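Local coordinates for mandelate racemase/muconate lactonizing enzyme-like protein (Roseovarius sp. TM1035, PDB 3RCY) that is of unconfirmed function but, as a magnesium-binding member of the enolase superfamily, probably acts on a carboxylate substrate through an enolate-like intermediate, at residues Ala170-Leu175 / Glu388-Ser393; Gly178-Met183 / Thr215-Ile220. One frame throughout, in Å; residues are numbered along the deposited sequence.

Contact 1 (Ala170-Leu175 / Glu388-Ser393)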
ATOM      1  N   ALA A 170      27.836  20.299  -8.017  1.00 16.47           N
ATOM      2  CA  ALA A 170      26.439  20.732  -7.974  1.00 16.80           C
ATOM      3  C   ALA A 170      26.143  21.918  -7.050  1.00 16.76           C
ATOM      4  O   ALA A 170      24.992  22.315  -6.907  1.00 16.24           O
ATOM      5  CB  ALA A 170      25.525  19.543  -7.631  1.00 16.71           C
ATOM      6  N   GLY A 171      27.174  22.478  -6.423  1.00 17.34           N
ATOM      7  CA  GLY A 171      27.007  23.701  -5.645  1.00 18.21           C
ATOM      8  C   GLY A 171      27.039  23.504  -4.139  1.00 19.22           C
ATOM      9  O   GLY A 171      27.193  22.383  -3.654  1.00 18.41           O
ATOM     10  N   PRO A 172      26.868  24.598  -3.382  1.00 20.92           N
ATOM     11  CA  PRO A 172      27.102  24.531  -1.947  1.00 21.46           C
ATOM     12  C   PRO A 172      25.940  23.900  -1.197  1.00 21.45           C
ATOM     13  O   PRO A 172      24.782  24.040  -1.603  1.00 21.27           O
ATOM     14  CB  PRO A 172      27.250  26.000  -1.549  1.00 21.96           C
ATOM     15  CG  PRO A 172      26.382  26.744  -2.533  1.00 33.31           C
ATOM     16  CD  PRO A 172      26.333  25.910  -3.802  1.00 21.83           C
ATOM     17  N   TYR A 173      26.263  23.182  -0.129  1.00 21.29           N
ATOM     18  CA  TYR A 173      25.261  22.781   0.844  1.00 21.30           C
ATOM     19  C   TYR A 173      25.138  23.892   1.881  1.00 20.36           C
ATOM     20  O   TYR A 173      26.147  24.448   2.309  1.00 20.74           O
ATOM     21  CB  TYR A 173      25.626  21.452   1.506  1.00 22.24           C
ATOM     22  CG  TYR A 173      27.091  21.251   1.854  1.00 32.11           C
ATOM     23  CD1 TYR A 173      27.976  20.672   0.934  1.00 23.19           C
ATOM     24  CD2 TYR A 173      27.588  21.600   3.116  1.00 23.35           C
ATOM     25  CE1 TYR A 173      29.323  20.459   1.255  1.00 32.16           C
ATOM     26  CE2 TYR A 173      28.935  21.390   3.448  1.00 32.16           C
ATOM     27  CZ  TYR A 173      29.792  20.818   2.513  1.00 23.88           C
ATOM     28  OH  TYR A 173      31.116  20.611   2.835  1.00 32.63           O
ATOM     29  N   THR A 174      23.908  24.230   2.262  1.00 18.95           N
ATOM     30  CA  THR A 174      23.698  25.284   3.257  1.00 18.93           C
ATOM     31  C   THR A 174      22.798  24.836   4.417  1.00 18.33           C
ATOM     32  O   THR A 174      22.065  23.839   4.326  1.00 17.69           O
ATOM     33  CB  THR A 174      23.134  26.608   2.648  1.00 19.30           C
ATOM     34  OG1 THR A 174      21.706  26.570   2.657  1.00 22.61           O
ATOM     35  CG2 THR A 174      23.636  26.844   1.223  1.00 23.01           C
ATOM     36  N   LEU A 175      22.857  25.606   5.500  1.00 17.96           N
ATOM     37  CA  LEU A 175      22.160  25.272   6.736  1.00 17.70           C
ATOM     38  C   LEU A 175      20.638  25.406   6.645  1.00 16.72           C
ATOM     39  O   LEU A 175      19.934  24.951   7.532  1.00 16.22           O
ATOM     40  CB  LEU A 175      22.717  26.109   7.906  1.00 18.12           C
ATOM     41  CG  LEU A 175      22.716  27.637   7.809  1.00 24.13           C
ATOM     42  CD1 LEU A 175      21.333  28.194   8.053  1.00 19.16           C
ATOM     43  CD2 LEU A 175      23.714  28.245   8.799  1.00 19.32           C
ATOM     44  N   GLU A 388      31.904  22.176   7.794  1.00 27.18           N
ATOM     45  CA  GLU A 388      30.899  23.196   8.134  1.00 29.12           C
ATOM     46  C   GLU A 388      29.904  23.434   7.003  1.00 30.05           C
ATOM     47  O   GLU A 388      30.222  23.198   5.837  1.00 30.05           O
ATOM     48  CB  GLU A 388      31.573  24.516   8.540  1.00 30.04           C
ATOM     49  CG  GLU A 388      32.182  24.478   9.938  1.00 41.30           C
ATOM     50  CD  GLU A 388      33.085  25.662  10.251  1.00 31.62           C
ATOM     51  OE1 GLU A 388      33.430  26.429   9.323  1.00 42.07           O
ATOM     52  OE2 GLU A 388      33.455  25.815  11.436  1.00 41.75           O
ATOM     53  N   MET A 389      28.702  23.889   7.359  1.00 30.94           N
ATOM     54  CA  MET A 389      27.658  24.206   6.375  1.00 32.18           C
ATOM     55  C   MET A 389      27.468  25.710   6.218  1.00 33.73           C
ATOM     56  O   MET A 389      27.289  26.429   7.200  1.00 34.16           O
ATOM     57  CB  MET A 389      26.317  23.544   6.735  1.00 31.87           C
ATOM     58  CG  MET A 389      26.351  22.024   6.700  1.00 25.92           C
ATOM     59  SD  MET A 389      24.744  21.228   6.839  1.00 31.02           S
ATOM     60  CE  MET A 389      24.268  21.063   5.115  1.00 26.21           C
ATOM     61  N   GLN A 390      27.500  26.164   4.967  1.00 34.71           N
ATOM     62  CA  GLN A 390      27.309  27.569   4.587  1.00 35.74           C
ATOM     63  C   GLN A 390      26.043  28.197   5.186  1.00 36.09           C
ATOM     64  O   GLN A 390      25.025  27.523   5.337  1.00 34.96           O
ATOM     65  CB  GLN A 390      27.227  27.649   3.060  1.00 35.91           C
ATOM     66  CG  GLN A 390      27.728  28.938   2.455  1.00 43.51           C
ATOM     67  CD  GLN A 390      27.746  28.881   0.940  1.00 36.75           C
ATOM     68  OE1 GLN A 390      28.759  28.527   0.338  1.00 43.49           O
ATOM     69  NE2 GLN A 390      26.618  29.216   0.318  1.00 43.29           N
ATOM     70  N   GLU A 391      26.115  29.488   5.522  1.00 37.58           N
ATOM     71  CA  GLU A 391      24.915  30.241   5.909  1.00 38.81           C
ATOM     72  C   GLU A 391      24.259  30.936   4.708  1.00 40.30           C
ATOM     73  O   GLU A 391      23.032  30.904   4.565  1.00 40.49           O
ATOM     74  CB  GLU A 391      25.192  31.245   7.045  1.00 38.79           C
ATOM     75  CG  GLU A 391      23.943  32.043   7.460  1.00 36.00           C
ATOM     76  CD  GLU A 391      23.973  32.538   8.896  1.00 38.80           C
ATOM     77  OE1 GLU A 391      24.393  31.782   9.798  1.00 35.76           O
ATOM     78  OE2 GLU A 391      23.547  33.687   9.121  1.00 36.55           O
ATOM     79  N   ALA A 392      25.079  31.556   3.857  1.00 41.56           N
ATOM     80  CA  ALA A 392      24.599  32.211   2.636  1.00 42.87           C
ATOM     81  C   ALA A 392      23.841  31.228   1.739  1.00 43.72           C
ATOM     82  O   ALA A 392      24.226  30.064   1.614  1.00 43.32           O
ATOM     83  CB  ALA A 392      25.761  32.846   1.874  1.00 43.03           C
ATOM     84  N   SER A 393      22.764  31.706   1.120  1.00 44.99           N
ATOM     85  CA  SER A 393      21.937  30.877   0.241  1.00 45.94           C
ATOM     86  C   SER A 393      22.647  30.530  -1.072  1.00 46.87           C
ATOM     87  O   SER A 393      23.673  31.134  -1.411  1.00 46.98           O
ATOM     88  CB  SER A 393      20.610  31.583  -0.058  1.00 46.23           C
ATOM     89  OG  SER A 393      20.820  32.716  -0.883  1.00 51.03           O
TER
HETATM   90  O   HOH W   1      28.949  25.024   2.910  1.00 34.03           O
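T174 and Q390 form a single beta bridge between the loop after strand 164-167 of the enolase-type barrel domain and the C-terminal tail. The two backbones run nearly at right angles, and the bridge stays single. The tight part is centred on Q390 O. Q390 O accepts from L175 N at 2.9 Å, with the donor almost in line with the C=O bond, and T174 CA lies against the same oxygen as a CH...O contact. L175 CG sits between its backbone N and carbonyl carbon (chi1 56°). This brings L175 CD2 within 3.7 Å of E391 CA, where the L175 side chain slants across that of E391. The E391 carboxylate itself turns to R77 of the second subunit, in a salt bridge. M389 crosses Y173 at about a right angle. M389 CG meets the edge of the Y173 ring at CD2 (3.8 Å), and M389 CE, carried round by the bend at chi3, approaches T174 O. E388 O also lies near the ring plane, 3.3 Å from Y173 CE2. F83 of the second subunit meets the same ring, and the contact is part of that subunit interface.

The Q390 N side is looser. The direct bond from Q390 N to Y173 O is weak, at 3.4 Å and 134°, and a water bridges the same two atoms. The Q390 chain extends with its amide beside P172, where OE1 approaches CB. The amide's rotation is fixed from within the tail: Q390 NE2 donates to A392 O at 2.8 Å, nearly straight, with that oxygen in the amide plane.

Contact 2 (Gly178-Met183 / Thr215-Ile220)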
ATOM      1  N   GLY A 178      17.307  21.657   2.126  1.00 15.35           N
ATOM      2  CA  GLY A 178      17.222  21.457   0.677  1.00 14.81           C
ATOM      3  C   GLY A 178      16.914  22.738  -0.081  1.00 14.09           C
ATOM      4  O   GLY A 178      16.110  23.562   0.376  1.00 13.79           O
ATOM      5  N   HIS A 179      17.570  22.918  -1.225  1.00 13.21           N
ATOM      6  CA  HIS A 179      17.232  24.010  -2.136  1.00 13.39           C
ATOM      7  C   HIS A 179      17.128  23.500  -3.566  1.00 13.08           C
ATOM      8  O   HIS A 179      17.511  22.366  -3.856  1.00 13.01           O
ATOM      9  CB  HIS A 179      18.224  25.194  -2.025  1.00 13.89           C
ATOM     10  CG  HIS A 179      19.636  24.851  -2.400  1.00 14.59           C
ATOM     11  ND1 HIS A 179      20.625  24.644  -1.463  1.00 14.25           N
ATOM     12  CD2 HIS A 179      20.225  24.689  -3.610  1.00 14.22           C
ATOM     13  CE1 HIS A 179      21.762  24.365  -2.078  1.00 14.31           C
ATOM     14  NE2 HIS A 179      21.544  24.380  -3.381  1.00 14.91           N
ATOM     15  N   MET A 180      16.599  24.331  -4.454  1.00 12.97           N
ATOM     16  CA  MET A 180      16.534  23.991  -5.872  1.00 13.66           C
ATOM     17  C   MET A 180      17.866  24.379  -6.516  1.00 13.84           C
ATOM     18  O   MET A 180      18.353  25.482  -6.285  1.00 14.45           O
ATOM     19  CB  MET A 180      15.362  24.736  -6.530  1.00 14.00           C
ATOM     20  CG  MET A 180      15.150  24.447  -8.014  1.00 11.30           C
ATOM     21  SD  MET A 180      14.438  22.825  -8.347  1.00 14.18           S
ATOM     22  CE  MET A 180      12.707  23.072  -7.890  1.00 11.04           C
ATOM     23  N   PRO A 181      18.473  23.475  -7.311  1.00 13.76           N
ATOM     24  CA  PRO A 181      19.705  23.866  -8.008  1.00 13.84           C
ATOM     25  C   PRO A 181      19.462  25.036  -8.964  1.00 14.31           C
ATOM     26  O   PRO A 181      18.367  25.172  -9.526  1.00 13.88           O
ATOM     27  CB  PRO A 181      20.072  22.611  -8.819  1.00 13.75           C
ATOM     28  CG  PRO A 181      18.747  21.883  -9.001  1.00 11.91           C
ATOM     29  CD  PRO A 181      18.039  22.114  -7.685  1.00 13.40           C
ATOM     30  N   ALA A 182      20.480  25.876  -9.134  1.00 14.79           N
ATOM     31  CA  ALA A 182      20.478  26.880 -10.188  1.00 15.65           C
ATOM     32  C   ALA A 182      20.644  26.149 -11.524  1.00 16.06           C
ATOM     33  O   ALA A 182      21.150  25.029 -11.541  1.00 15.52           O
ATOM     34  CB  ALA A 182      21.614  27.845  -9.963  1.00 15.80           C
ATOM     35  N   MET A 183      20.212  26.767 -12.628  1.00 16.79           N
ATOM     36  CA  MET A 183      20.440  26.205 -13.964  1.00 17.43           C
ATOM     37  C   MET A 183      21.929  25.988 -14.229  1.00 16.98           C
ATOM     38  O   MET A 183      22.313  25.017 -14.880  1.00 17.00           O
ATOM     39  CB  MET A 183      19.839  27.095 -15.063  1.00 19.26           C
ATOM     40  CG  MET A 183      18.346  26.871 -15.333  1.00 25.69           C
ATOM     41  SD  MET A 183      17.885  25.168 -15.768  1.00 21.38           S
ATOM     42  CE  MET A 183      18.840  24.912 -17.267  1.00 25.58           C
ATOM     43  N   THR A 215      16.268  19.880  -2.440  1.00 12.57           N
ATOM     44  CA  THR A 215      14.900  19.442  -2.229  1.00 12.47           C
ATOM     45  C   THR A 215      14.727  18.189  -3.079  1.00 12.25           C
ATOM     46  O   THR A 215      15.519  17.937  -3.977  1.00 12.24           O
ATOM     47  CB  THR A 215      13.895  20.510  -2.684  1.00 11.93           C
ATOM     48  OG1 THR A 215      14.136  20.833  -4.055  1.00 14.04           O
ATOM     49  CG2 THR A 215      14.041  21.771  -1.837  1.00 13.87           C
ATOM     50  N   THR A 216      13.689  17.417  -2.792  1.00 12.03           N
ATOM     51  CA  THR A 216      13.354  16.240  -3.587  1.00 12.10           C
ATOM     52  C   THR A 216      13.198  16.631  -5.055  1.00 12.11           C
ATOM     53  O   THR A 216      13.772  15.997  -5.949  1.00 11.59           O
ATOM     54  CB  THR A 216      12.050  15.615  -3.067  1.00 12.56           C
ATOM     55  OG1 THR A 216      12.138  15.478  -1.644  1.00 13.58           O
ATOM     56  CG2 THR A 216      11.805  14.242  -3.697  1.00 13.83           C
ATOM     57  N   ALA A 217      12.433  17.695  -5.283  1.00 12.63           N
ATOM     58  CA  ALA A 217      12.205  18.248  -6.616  1.00 12.92           C
ATOM     59  C   ALA A 217      13.523  18.585  -7.320  1.00 13.55           C
ATOM     60  O   ALA A 217      13.733  18.222  -8.485  1.00 13.73           O
ATOM     61  CB  ALA A 217      11.336  19.490  -6.511  1.00 12.98           C
ATOM     62  N   GLY A 218      14.400  19.280  -6.599  1.00 13.56           N
ATOM     63  CA  GLY A 218      15.705  19.682  -7.111  1.00 13.11           C
ATOM     64  C   GLY A 218      16.608  18.513  -7.432  1.00 12.95           C
ATOM     65  O   GLY A 218      17.270  18.509  -8.475  1.00 12.92           O
ATOM     66  N   ALA A 219      16.621  17.518  -6.546  1.00 12.83           N
ATOM     67  CA  ALA A 219      17.435  16.313  -6.723  1.00 12.85           C
ATOM     68  C   ALA A 219      17.010  15.514  -7.945  1.00 13.39           C
ATOM     69  O   ALA A 219      17.849  14.924  -8.631  1.00 13.63           O
ATOM     70  CB  ALA A 219      17.371  15.433  -5.481  1.00 12.35           C
ATOM     71  N   ILE A 220      15.705  15.493  -8.207  1.00 13.32           N
ATOM     72  CA  ILE A 220      15.158  14.820  -9.388  1.00 12.96           C
ATOM     73  C   ILE A 220      15.520  15.561 -10.685  1.00 13.32           C
ATOM     74  O   ILE A 220      15.930  14.929 -11.658  1.00 13.29           O
ATOM     75  CB  ILE A 220      13.632  14.575  -9.252  1.00 12.94           C
ATOM     76  CG1 ILE A 220      13.372  13.563  -8.116  1.00 11.97           C
ATOM     77  CG2 ILE A 220      13.023  14.064 -10.581  1.00 12.49           C
ATOM     78  CD1 ILE A 220      11.940  13.565  -7.578  1.00 13.09           C
TER
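H179 and T215 supply the one hydrogen bond across this contact. T215 N donates to H179 O at 3.1 Å, with the donor well above the carbonyl plane. A second polar bond lies within the helix start: T215 OG1 accepts from G218 N at 3.0 Å. OG1 lies between the backbone N and the carbonyl carbon of T215 (chi1 56°), which points it at the first turn of helix 216-226.

The other contacts are van der Waals. T215 CG2 rests on the backbone of G178, 3.5 Å from its C. M180 bends at chi2 and chi3, so its SD lies over G218 CA at 3.6 Å and its CE reaches A217 CB. P181 CD presses on G218 CA at 3.4 Å, tighter than usual for two carbons. G218 has no side chain, and its CA lies directly against P181. L232 of the third subunit also packs on M180.

A valine in place of T215 would probably leave G218 N without its capping acceptor and loosen the first turn. The arrangement is a classic N-cap, here opening a helix of the enolase-type barrel against the loop that leads to helix 183-200.

How the contacts relate
From the N terminus, the chain passes through the N-terminal domain and enters the barrel. Strand 164-167 leads into the long loop that carries the first segments of both contacts, 170-175 and then 178-183. Contact 2 closes the shorter loop: after helix 183-200 and strand 205-208, the chain returns at 215-220. Contact 1 closes only at the tail, 388-393, after the rest of the barrel, so contact 2 is enclosed within its loop and the two do not cross. The centres of the two contacts are about 13 Å apart, and P172 O meets H179 CE1 at 3.1 Å. Together they tie one barrel loop to the start of helix 216-226 and to the C-terminal tail.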